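Local atomic coordinates of alpha-1,2-mannosidase (Trichoderma reesei, PDB entry 1HCU), a protein that cleaves alpha-1,2-linked mannose, probably trimming high-mannose N-glycans with the help of a bound calcium ion. Residues A[282-293]-A[354-362]; A[307-318]-A[391-401]. All coordinates share one frame; numbering follows the deposited sequence.

Contact 1 (A[282-293]-A[354-362]); sequences SHPSTRKDLTFL and GFAWVDSVT
Phe292, Phe355 and Trp357 gather into an aromatic cluster where 282-293, two strand ends joined by a loop, meets 354-362, which begins as strand 354-356, part of the curled antiparallel sheet of this family 47 glycosidase. The ring contacts show how differing geometries can share one cluster. Phe355 presents its CE1-CZ edge to a face of Phe292, a T-shaped pair with centroids 4.8 Å apart and planes at 64°. Trp357 lies oblique to the Phe292 ring and receives Phe292 CB over its own six-membered ring, CB standing 3.4 Å from Trp357 CH2. At the five-membered end, Pro284 CG makes an off-centre CH-pi contact, 3.9 Å from Trp357 CD1. Trp357 CG lies between the backbone N and the carbonyl carbon (chi1 61°), which lets the indole span Pro284 and Phe292.

Polar side chains form a relay. Trp357 NE1 donates in its ring plane, nearly straight at 168°, to Ser282 OG at 2.9 Å, and this buried hydroxyl donates in turn to Asp359 OD1. A phenylalanine in place of Trp357 would probably leave Ser282 OG without its donor and open a gap beside Pro284.

The backbones join through a single bridge of Pro284 with Asp359: Ser285 N bonds Val358 O at 2.8 Å, and Ser360 N bonds His283 O at 2.8 Å. Asp359 OD2 closes an Asx turn, gripped from opposite faces of its carboxylate by Thr362 N and, at 2.7 Å, by Val361 N.

Contact 2 (A[307-318]-A[391-401]); sequences HLASFGGGNFIL and RPETLESLYYA
Gly314 lies directly against the ring of Tyr400, its CA 3.6 Å from Tyr400 CG and its carbonyl oxygen over one ring face. A beta carbon on Gly314 would clash with Tyr400 CD1, and the closeness of the helices rests on that bare backbone. One turn earlier Ser397 fills the same seam. With OG beside its own backbone N and anti to the carbonyl carbon (chi1 -69°), the hydroxyl donates to Ser310 O at 2.5 Å, in the carbonyl plane, and accepts from Gly314 N at 3.1 Å. Farther along, Ile317 CD1 packs against Tyr400 CB and Ala401 CB.

Helices 312-318 and 393-401 run roughly parallel here, their axes approaching to 7.4 Å at a crossing angle of 30°, consistent with neighbouring helices of the alpha/alpha barrel that family 47 enzymes share.

At the N-terminal ends the contact turns polar. Thr394 OG1 donates to Ser310 OG at 3.0 Å, and Ser310 OG in turn donates a hydrogen bond to His307 O. The His307 ring is sandwiched between Arg391 CB and Thr394 OG1; its ND1 makes a weak bond of 2.8 Å to OE2 of Glu393, a predicted active-site residue, while NE2 is taken by Tyr343. Leu308 CD2 covers one face of the Arg391 guanidinium, which pairs with Glu353, a predicted proton donor.

The side facing the calcium ion is looser, and water takes over from direct contact: one molecule donates to both Phe311 O, at 2.7 Å, and Glu396 OE2.

In the fold
Followed from the N terminus, the chain enters contact 1 at 282-293, passes through strand 300-306 and reaches 307-318, the first half of contact 2. Helix 326-344 comes next, and then 354-362 returns to 282-293, closing contact 1 round an intervening span of 60 residues. After helix 373-379 the chain arrives at 391-401, which closes contact 2 round 72 residues. The two loops therefore cross and do not nest. Contact 1 ties together parts of the antiparallel sheet away from the middle of the chain, whereas contact 2 pairs two helices near its centre. Their own centres lie about 18 Å apart, and their nearest atoms, about 5 Å apart, do not touch.

Contact 1 (A[282-293]-A[354-362])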
loop_
_atom_site.group_PDB
_atom_site.type_symbol
_atom_site.label_atom_id
_atom_site.label_comp_id
_atom_site.label_asym_id
_atom_site.label_seq_id
_atom_site.Cartn_x
_atom_site.Cartn_y
_atom_site.Cartn_z
ATOM N N SER A 282 18.455 2.236 -11.602
ATOM C CA SER A 282 18.761 1.925 -12.993
ATOM C C SER A 282 18.249 3.019 -13.933
ATOM O O SER A 282 17.191 3.621 -13.690
ATOM C CB SER A 282 18.142 0.564 -13.351
ATOM O OG SER A 282 18.472 0.160 -14.670
ATOM N N HIS A 283 18.995 3.276 -15.006
ATOM C CA HIS A 283 18.610 4.316 -15.962
ATOM C C HIS A 283 18.353 3.753 -17.354
ATOM O O HIS A 283 19.191 3.046 -17.901
ATOM C CB HIS A 283 19.711 5.387 -16.045
ATOM C CG HIS A 283 20.142 5.913 -14.712
ATOM N ND1 HIS A 283 19.304 6.638 -13.889
ATOM C CD2 HIS A 283 21.310 5.788 -14.041
ATOM C CE1 HIS A 283 19.938 6.934 -12.767
ATOM N NE2 HIS A 283 21.156 6.429 -12.834
ATOM N N PRO A 284 17.179 4.049 -17.940
ATOM C CA PRO A 284 16.856 3.553 -19.283
ATOM C C PRO A 284 17.867 4.077 -20.299
ATOM O O PRO A 284 18.205 5.260 -20.295
ATOM C CB PRO A 284 15.464 4.116 -19.542
ATOM C CG PRO A 284 14.867 4.173 -18.177
ATOM C CD PRO A 284 16.014 4.719 -17.341
ATOM N N SER A 285 18.340 3.192 -21.169
ATOM C CA SER A 285 19.322 3.567 -22.172
ATOM C C SER A 285 18.876 4.743 -23.058
ATOM O O SER A 285 19.705 5.530 -23.495
ATOM C CB SER A 285 19.679 2.350 -23.043
ATOM O OG SER A 285 18.558 1.863 -23.763
ATOM N N THR A 286 17.576 4.872 -23.311
ATOM C CA THR A 286 17.077 5.962 -24.155
ATOM C C THR A 286 16.689 7.211 -23.378
ATOM O O THR A 286 16.466 8.267 -23.968
ATOM C CB THR A 286 15.842 5.532 -24.967
ATOM O OG1 THR A 286 14.870 4.951 -24.083
ATOM C CG2 THR A 286 16.228 4.535 -26.043
ATOM N N ARG A 287 16.589 7.077 -22.057
ATOM C CA ARG A 287 16.235 8.188 -21.173
ATOM C C ARG A 287 17.027 8.075 -19.871
ATOM O O ARG A 287 16.501 7.641 -18.841
ATOM C CB ARG A 287 14.730 8.175 -20.862
ATOM C CG ARG A 287 13.818 8.505 -22.049
ATOM C CD ARG A 287 13.960 9.963 -22.501
ATOM N NE ARG A 287 13.507 10.894 -21.471
ATOM C CZ ARG A 287 12.232 11.185 -21.227
ATOM N NH1 ARG A 287 11.262 10.628 -21.946
ATOM N NH2 ARG A 287 11.922 12.018 -20.244
ATOM N N LYS A 288 18.295 8.464 -19.926
ATOM C CA LYS A 288 19.164 8.405 -18.762
ATOM C C LYS A 288 18.647 9.252 -17.599
ATOM O O LYS A 288 18.848 8.902 -16.431
ATOM C CB LYS A 288 20.577 8.855 -19.135
ATOM C CG LYS A 288 21.611 7.746 -19.084
ATOM C CD LYS A 288 21.836 7.100 -20.422
ATOM C CE LYS A 288 22.625 8.016 -21.342
ATOM N NZ LYS A 288 23.046 7.266 -22.562
ATOM N N ASP A 289 17.984 10.363 -17.917
ATOM C CA ASP A 289 17.446 11.261 -16.896
ATOM C C ASP A 289 16.435 10.559 -16.002
ATOM O O ASP A 289 16.078 11.061 -14.937
ATOM C CB ASP A 289 16.800 12.510 -17.536
ATOM C CG ASP A 289 15.710 12.171 -18.568
ATOM O OD1 ASP A 289 16.042 11.665 -19.672
ATOM O OD2 ASP A 289 14.512 12.417 -18.274
ATOM N N LEU A 290 15.981 9.389 -16.433
ATOM C CA LEU A 290 15.015 8.626 -15.665
ATOM C C LEU A 290 15.690 7.616 -14.759
ATOM O O LEU A 290 16.744 7.072 -15.090
ATOM C CB LEU A 290 14.072 7.883 -16.605
ATOM C CG LEU A 290 12.676 8.440 -16.868
ATOM C CD1 LEU A 290 12.637 9.957 -16.880
ATOM C CD2 LEU A 290 12.236 7.875 -18.185
ATOM N N THR A 291 15.071 7.364 -13.615
ATOM C CA THR A 291 15.605 6.397 -12.684
ATOM C C THR A 291 14.513 5.461 -12.179
ATOM O O THR A 291 13.534 5.912 -11.582
ATOM C CB THR A 291 16.248 7.082 -11.470
ATOM O OG1 THR A 291 17.349 7.896 -11.902
ATOM C CG2 THR A 291 16.756 6.032 -10.488
ATOM N N PHE A 292 14.691 4.162 -12.418
ATOM C CA PHE A 292 13.746 3.136 -11.965
ATOM C C PHE A 292 14.477 2.152 -11.051
ATOM O O PHE A 292 15.707 2.142 -10.992
ATOM C CB PHE A 292 13.160 2.345 -13.149
ATOM C CG PHE A 292 12.360 3.182 -14.109
ATOM C CD1 PHE A 292 11.272 3.934 -13.665
ATOM C CD2 PHE A 292 12.706 3.237 -15.458
ATOM C CE1 PHE A 292 10.546 4.728 -14.551
ATOM C CE2 PHE A 292 11.984 4.030 -16.353
ATOM C CZ PHE A 292 10.907 4.776 -15.900
ATOM N N LEU A 293 13.719 1.319 -10.347
ATOM C CA LEU A 293 14.315 0.324 -9.462
ATOM C C LEU A 293 14.281 -1.051 -10.135
ATOM O O LEU A 293 13.213 -1.526 -10.554
ATOM C CB LEU A 293 13.568 0.272 -8.117
ATOM C CG LEU A 293 13.630 1.536 -7.242
ATOM C CD1 LEU A 293 13.039 1.274 -5.848
ATOM C CD2 LEU A 293 15.075 1.972 -7.114
ATOM N N GLY A 354 3.117 -3.204 -15.492
ATOM C CA GLY A 354 4.479 -3.672 -15.578
ATOM C C GLY A 354 5.140 -3.059 -16.796
ATOM O O GLY A 354 4.506 -2.941 -17.846
ATOM N N PHE A 355 6.399 -2.656 -16.651
ATOM C CA PHE A 355 7.151 -2.066 -17.747
ATOM C C PHE A 355 8.621 -2.442 -17.621
ATOM O O PHE A 355 9.072 -2.863 -16.555
ATOM C CB PHE A 355 6.985 -0.533 -17.770
ATOM C CG PHE A 355 7.553 0.169 -16.560
ATOM C CD1 PHE A 355 8.879 0.589 -16.530
ATOM C CD2 PHE A 355 6.751 0.403 -15.444
ATOM C CE1 PHE A 355 9.402 1.236 -15.409
ATOM C CE2 PHE A 355 7.266 1.049 -14.317
ATOM C CZ PHE A 355 8.593 1.467 -14.301
ATOM N N ALA A 356 9.365 -2.291 -18.714
ATOM C CA ALA A 356 10.783 -2.641 -18.708
ATOM C C ALA A 356 11.636 -1.706 -19.573
ATOM O O ALA A 356 11.118 -0.900 -20.341
ATOM C CB ALA A 356 10.953 -4.086 -19.170
ATOM N N TRP A 357 12.950 -1.819 -19.444
ATOM C CA TRP A 357 13.841 -0.965 -20.210
ATOM C C TRP A 357 15.183 -1.653 -20.401
ATOM O O TRP A 357 15.339 -2.829 -20.069
ATOM C CB TRP A 357 14.020 0.373 -19.481
ATOM C CG TRP A 357 14.621 0.237 -18.105
ATOM C CD1 TRP A 357 15.927 0.431 -17.760
ATOM C CD2 TRP A 357 13.947 -0.172 -16.905
ATOM N NE1 TRP A 357 16.110 0.168 -16.423
ATOM C CE2 TRP A 357 14.912 -0.204 -15.874
ATOM C CE3 TRP A 357 12.621 -0.515 -16.600
ATOM C CZ2 TRP A 357 14.595 -0.568 -14.559
ATOM C CZ3 TRP A 357 12.306 -0.880 -15.284
ATOM C CH2 TRP A 357 13.288 -0.902 -14.287
ATOM N N VAL A 358 16.142 -0.929 -20.961
ATOM C CA VAL A 358 17.476 -1.467 -21.164
ATOM C C VAL A 358 18.383 -0.705 -20.202
ATOM O O VAL A 358 18.460 0.525 -20.262
ATOM C CB VAL A 358 17.965 -1.242 -22.611
ATOM C CG1 VAL A 358 19.344 -1.849 -22.788
ATOM C CG2 VAL A 358 16.990 -1.865 -23.607
ATOM N N ASP A 359 19.045 -1.423 -19.298
ATOM C CA ASP A 359 19.938 -0.776 -18.339
ATOM C C ASP A 359 21.020 -0.035 -19.115
ATOM O O ASP A 359 21.742 -0.644 -19.899
ATOM C CB ASP A 359 20.589 -1.817 -17.432
ATOM C CG ASP A 359 21.405 -1.190 -16.327
ATOM O OD1 ASP A 359 20.972 -1.263 -15.153
ATOM O OD2 ASP A 359 22.478 -0.619 -16.628
ATOM N N SER A 360 21.144 1.270 -18.895
ATOM C CA SER A 360 22.140 2.069 -19.617
ATOM C C SER A 360 23.585 1.733 -19.283
ATOM O O SER A 360 24.486 2.027 -20.063
ATOM C CB SER A 360 21.927 3.561 -19.358
ATOM O OG SER A 360 22.277 3.901 -18.028
ATOM N N VAL A 361 23.810 1.123 -18.126
ATOM C CA VAL A 361 25.162 0.790 -17.716
ATOM C C VAL A 361 25.584 -0.614 -18.114
ATOM O O VAL A 361 26.496 -0.789 -18.921
ATOM C CB VAL A 361 25.330 0.947 -16.191
ATOM C CG1 VAL A 361 26.714 0.484 -15.760
ATOM C CG2 VAL A 361 25.119 2.403 -15.800
ATOM N N THR A 362 24.924 -1.619 -17.554
ATOM C CA THR A 362 25.275 -2.994 -17.868
ATOM C C THR A 362 24.760 -3.485 -19.210
ATOM O O THR A 362 25.052 -4.607 -19.610
ATOM C CB THR A 362 24.761 -3.963 -16.810
ATOM O OG1 THR A 362 24.973 -5.305 -17.271
ATOM C CG2 THR A 362 23.279 -3.757 -16.567
#

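Contact 2 (A[307-318]-A[391-401])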
loop_
_atom_site.group_PDB
_atom_site.type_symbol
_atom_site.label_atom_id
_atom_site.label_comp_id
_atom_site.label_asym_id
_atom_site.label_seq_id
_atom_site.Cartn_x
_atom_site.Cartn_y
_atom_site.Cartn_z
ATOM N N HIS A 307 3.935 -0.750 -11.406
ATOM C CA HIS A 307 3.195 0.167 -10.553
ATOM C C HIS A 307 3.361 -0.075 -9.046
ATOM O O HIS A 307 3.291 0.869 -8.259
ATOM C CB HIS A 307 1.721 0.126 -10.944
ATOM C CG HIS A 307 0.963 1.358 -10.571
ATOM N ND1 HIS A 307 0.762 1.740 -9.262
ATOM C CD2 HIS A 307 0.342 2.287 -11.334
ATOM C CE1 HIS A 307 0.046 2.849 -9.235
ATOM N NE2 HIS A 307 -0.223 3.202 -10.478
ATOM N N LEU A 308 3.584 -1.320 -8.635
ATOM C CA LEU A 308 3.748 -1.604 -7.202
ATOM C C LEU A 308 4.995 -0.926 -6.647
ATOM O O LEU A 308 4.963 -0.350 -5.558
ATOM C CB LEU A 308 3.831 -3.120 -6.937
ATOM C CG LEU A 308 2.558 -3.959 -7.111
ATOM C CD1 LEU A 308 2.878 -5.436 -6.884
ATOM C CD2 LEU A 308 1.487 -3.489 -6.128
ATOM N N ALA A 309 6.089 -0.984 -7.402
ATOM C CA ALA A 309 7.342 -0.373 -6.956
ATOM C C ALA A 309 7.308 1.154 -6.946
ATOM O O ALA A 309 8.209 1.786 -6.398
ATOM C CB ALA A 309 8.495 -0.848 -7.824
ATOM N N SER A 310 6.278 1.756 -7.534
ATOM C CA SER A 310 6.235 3.210 -7.565
ATOM C C SER A 310 5.980 3.836 -6.192
ATOM O O SER A 310 6.055 5.053 -6.042
ATOM C CB SER A 310 5.187 3.702 -8.570
ATOM O OG SER A 310 3.874 3.411 -8.132
ATOM N N PHE A 311 5.686 3.011 -5.192
ATOM C CA PHE A 311 5.426 3.514 -3.841
ATOM C C PHE A 311 6.771 3.882 -3.205
ATOM O O PHE A 311 6.830 4.623 -2.226
ATOM C CB PHE A 311 4.757 2.432 -2.985
ATOM C CG PHE A 311 5.737 1.603 -2.196
ATOM C CD1 PHE A 311 5.981 1.884 -0.857
ATOM C CD2 PHE A 311 6.484 0.605 -2.817
ATOM C CE1 PHE A 311 6.958 1.188 -0.146
ATOM C CE2 PHE A 311 7.462 -0.092 -2.123
ATOM C CZ PHE A 311 7.701 0.200 -0.782
ATOM N N GLY A 312 7.843 3.342 -3.774
ATOM C CA GLY A 312 9.180 3.594 -3.266
ATOM C C GLY A 312 9.510 5.056 -3.036
ATOM O O GLY A 312 10.081 5.407 -2.001
ATOM N N GLY A 313 9.148 5.909 -3.991
ATOM C CA GLY A 313 9.442 7.326 -3.864
ATOM C C GLY A 313 9.013 7.931 -2.544
ATOM O O GLY A 313 9.771 8.661 -1.893
ATOM N N GLY A 314 7.786 7.628 -2.146
ATOM C CA GLY A 314 7.277 8.150 -0.897
ATOM C C GLY A 314 8.008 7.561 0.292
ATOM O O GLY A 314 8.223 8.251 1.295
ATOM N N ASN A 315 8.411 6.298 0.188
ATOM C CA ASN A 315 9.101 5.669 1.305
ATOM C C ASN A 315 10.469 6.296 1.575
ATOM O O ASN A 315 10.802 6.564 2.732
ATOM C CB ASN A 315 9.250 4.161 1.084
ATOM C CG ASN A 315 9.473 3.416 2.380
ATOM O OD1 ASN A 315 8.670 3.522 3.310
ATOM N ND2 ASN A 315 10.558 2.661 2.457
ATOM N N PHE A 316 11.257 6.530 0.521
ATOM C CA PHE A 316 12.571 7.150 0.684
ATOM C C PHE A 316 12.415 8.553 1.258
ATOM O O PHE A 316 13.217 8.989 2.089
ATOM C CB PHE A 316 13.323 7.225 -0.655
ATOM C CG PHE A 316 14.165 6.012 -0.942
ATOM C CD1 PHE A 316 13.594 4.852 -1.459
ATOM C CD2 PHE A 316 15.522 6.016 -0.643
ATOM C CE1 PHE A 316 14.364 3.715 -1.671
ATOM C CE2 PHE A 316 16.309 4.880 -0.852
ATOM C CZ PHE A 316 15.726 3.725 -1.367
ATOM N N ILE A 317 11.376 9.248 0.801
ATOM C CA ILE A 317 11.073 10.590 1.275
ATOM C C ILE A 317 10.756 10.506 2.759
ATOM O O ILE A 317 11.327 11.261 3.557
ATOM C CB ILE A 317 9.866 11.206 0.509
ATOM C CG1 ILE A 317 10.303 11.603 -0.901
ATOM C CG2 ILE A 317 9.320 12.416 1.255
ATOM C CD1 ILE A 317 9.167 11.944 -1.828
ATOM N N LEU A 318 9.872 9.581 3.136
ATOM C CA LEU A 318 9.520 9.422 4.546
ATOM C C LEU A 318 10.770 9.212 5.388
ATOM O O LEU A 318 10.943 9.849 6.433
ATOM C CB LEU A 318 8.580 8.243 4.746
ATOM C CG LEU A 318 8.214 7.950 6.204
ATOM C CD1 LEU A 318 7.697 9.215 6.897
ATOM C CD2 LEU A 318 7.164 6.864 6.234
ATOM N N ARG A 391 -4.684 1.186 -8.860
ATOM C CA ARG A 391 -3.648 1.210 -7.821
ATOM C C ARG A 391 -3.356 2.631 -7.362
ATOM O O ARG A 391 -3.647 3.592 -8.069
ATOM C CB ARG A 391 -2.365 0.524 -8.296
ATOM C CG ARG A 391 -2.522 -1.000 -8.387
ATOM C CD ARG A 391 -1.187 -1.680 -8.558
ATOM N NE ARG A 391 -1.281 -3.112 -8.841
ATOM C CZ ARG A 391 -1.696 -4.048 -7.987
ATOM N NH1 ARG A 391 -2.082 -3.728 -6.754
ATOM N NH2 ARG A 391 -1.690 -5.322 -8.364
ATOM N N PRO A 392 -2.783 2.782 -6.164
ATOM C CA PRO A 392 -2.498 4.126 -5.666
ATOM C C PRO A 392 -1.035 4.519 -5.476
ATOM O O PRO A 392 -0.740 5.683 -5.194
ATOM C CB PRO A 392 -3.219 4.118 -4.338
ATOM C CG PRO A 392 -2.808 2.737 -3.812
ATOM C CD PRO A 392 -2.858 1.821 -5.045
ATOM N N GLU A 393 -0.128 3.567 -5.624
ATOM C CA GLU A 393 1.282 3.834 -5.386
ATOM C C GLU A 393 1.880 5.123 -5.936
ATOM O O GLU A 393 2.675 5.767 -5.262
ATOM C CB GLU A 393 2.124 2.649 -5.857
ATOM C CG GLU A 393 1.851 1.373 -5.081
ATOM C CD GLU A 393 0.626 0.639 -5.582
ATOM O OE1 GLU A 393 0.182 -0.304 -4.900
ATOM O OE2 GLU A 393 0.112 0.995 -6.655
ATOM N N THR A 394 1.513 5.503 -7.152
ATOM C CA THR A 394 2.061 6.708 -7.751
ATOM C C THR A 394 1.494 7.979 -7.115
ATOM O O THR A 394 2.243 8.923 -6.810
ATOM C CB THR A 394 1.831 6.676 -9.270
ATOM O OG1 THR A 394 2.585 5.589 -9.824
ATOM C CG2 THR A 394 2.275 7.972 -9.920
ATOM N N LEU A 395 0.179 7.991 -6.902
ATOM C CA LEU A 395 -0.478 9.118 -6.259
ATOM C C LEU A 395 0.112 9.218 -4.858
ATOM O O LEU A 395 0.257 10.310 -4.300
ATOM C CB LEU A 395 -1.986 8.878 -6.175
ATOM C CG LEU A 395 -2.731 8.949 -7.508
ATOM C CD1 LEU A 395 -4.054 8.224 -7.366
ATOM C CD2 LEU A 395 -2.938 10.418 -7.923
ATOM N N GLU A 396 0.468 8.064 -4.302
ATOM C CA GLU A 396 1.061 8.011 -2.973
ATOM C C GLU A 396 2.401 8.737 -2.994
ATOM O O GLU A 396 2.638 9.640 -2.193
ATOM C CB GLU A 396 1.280 6.556 -2.543
ATOM C CG GLU A 396 1.814 6.360 -1.127
ATOM C CD GLU A 396 1.954 4.885 -0.783
ATOM O OE1 GLU A 396 1.274 4.068 -1.435
ATOM O OE2 GLU A 396 2.729 4.536 0.135
ATOM N N SER A 397 3.275 8.351 -3.918
ATOM C CA SER A 397 4.583 8.982 -3.980
ATOM C C SER A 397 4.524 10.472 -4.305
ATOM O O SER A 397 5.282 11.257 -3.736
ATOM C CB SER A 397 5.486 8.237 -4.962
ATOM O OG SER A 397 5.814 6.965 -4.428
ATOM N N LEU A 398 3.622 10.861 -5.201
ATOM C CA LEU A 398 3.478 12.262 -5.547
ATOM C C LEU A 398 3.058 13.020 -4.294
ATOM O O LEU A 398 3.541 14.124 -4.030
ATOM C CB LEU A 398 2.427 12.438 -6.643
ATOM C CG LEU A 398 2.822 11.872 -8.013
ATOM C CD1 LEU A 398 1.605 11.873 -8.933
ATOM C CD2 LEU A 398 3.958 12.702 -8.605
ATOM N N TYR A 399 2.162 12.423 -3.516
ATOM C CA TYR A 399 1.704 13.053 -2.291
ATOM C C TYR A 399 2.884 13.352 -1.361
ATOM O O TYR A 399 3.040 14.488 -0.910
ATOM C CB TYR A 399 0.662 12.168 -1.596
ATOM C CG TYR A 399 0.345 12.591 -0.182
ATOM C CD1 TYR A 399 0.817 11.852 0.902
ATOM C CD2 TYR A 399 -0.390 13.748 0.080
ATOM C CE1 TYR A 399 0.572 12.253 2.205
ATOM C CE2 TYR A 399 -0.640 14.160 1.388
ATOM C CZ TYR A 399 -0.155 13.409 2.444
ATOM O OH TYR A 399 -0.372 13.814 3.745
ATOM N N TYR A 400 3.722 12.350 -1.085
ATOM C CA TYR A 400 4.882 12.567 -0.217
ATOM C C TYR A 400 5.809 13.650 -0.772
ATOM O O TYR A 400 6.328 14.480 -0.008
ATOM C CB TYR A 400 5.696 11.285 -0.029
ATOM C CG TYR A 400 5.138 10.317 0.991
ATOM C CD1 TYR A 400 4.233 9.324 0.615
ATOM C CD2 TYR A 400 5.534 10.381 2.335
ATOM C CE1 TYR A 400 3.738 8.416 1.543
ATOM C CE2 TYR A 400 5.041 9.475 3.278
ATOM C CZ TYR A 400 4.144 8.492 2.869
ATOM O OH TYR A 400 3.675 7.567 3.768
ATOM N N ALA A 401 6.024 13.632 -2.092
ATOM C CA ALA A 401 6.889 14.614 -2.749
ATOM C C ALA A 401 6.405 16.037 -2.449
ATOM O O ALA A 401 7.210 16.928 -2.137
ATOM C CB ALA A 401 6.922 14.370 -4.254
HETATM O O HOH W 1 5.327 5.347 -0.056
#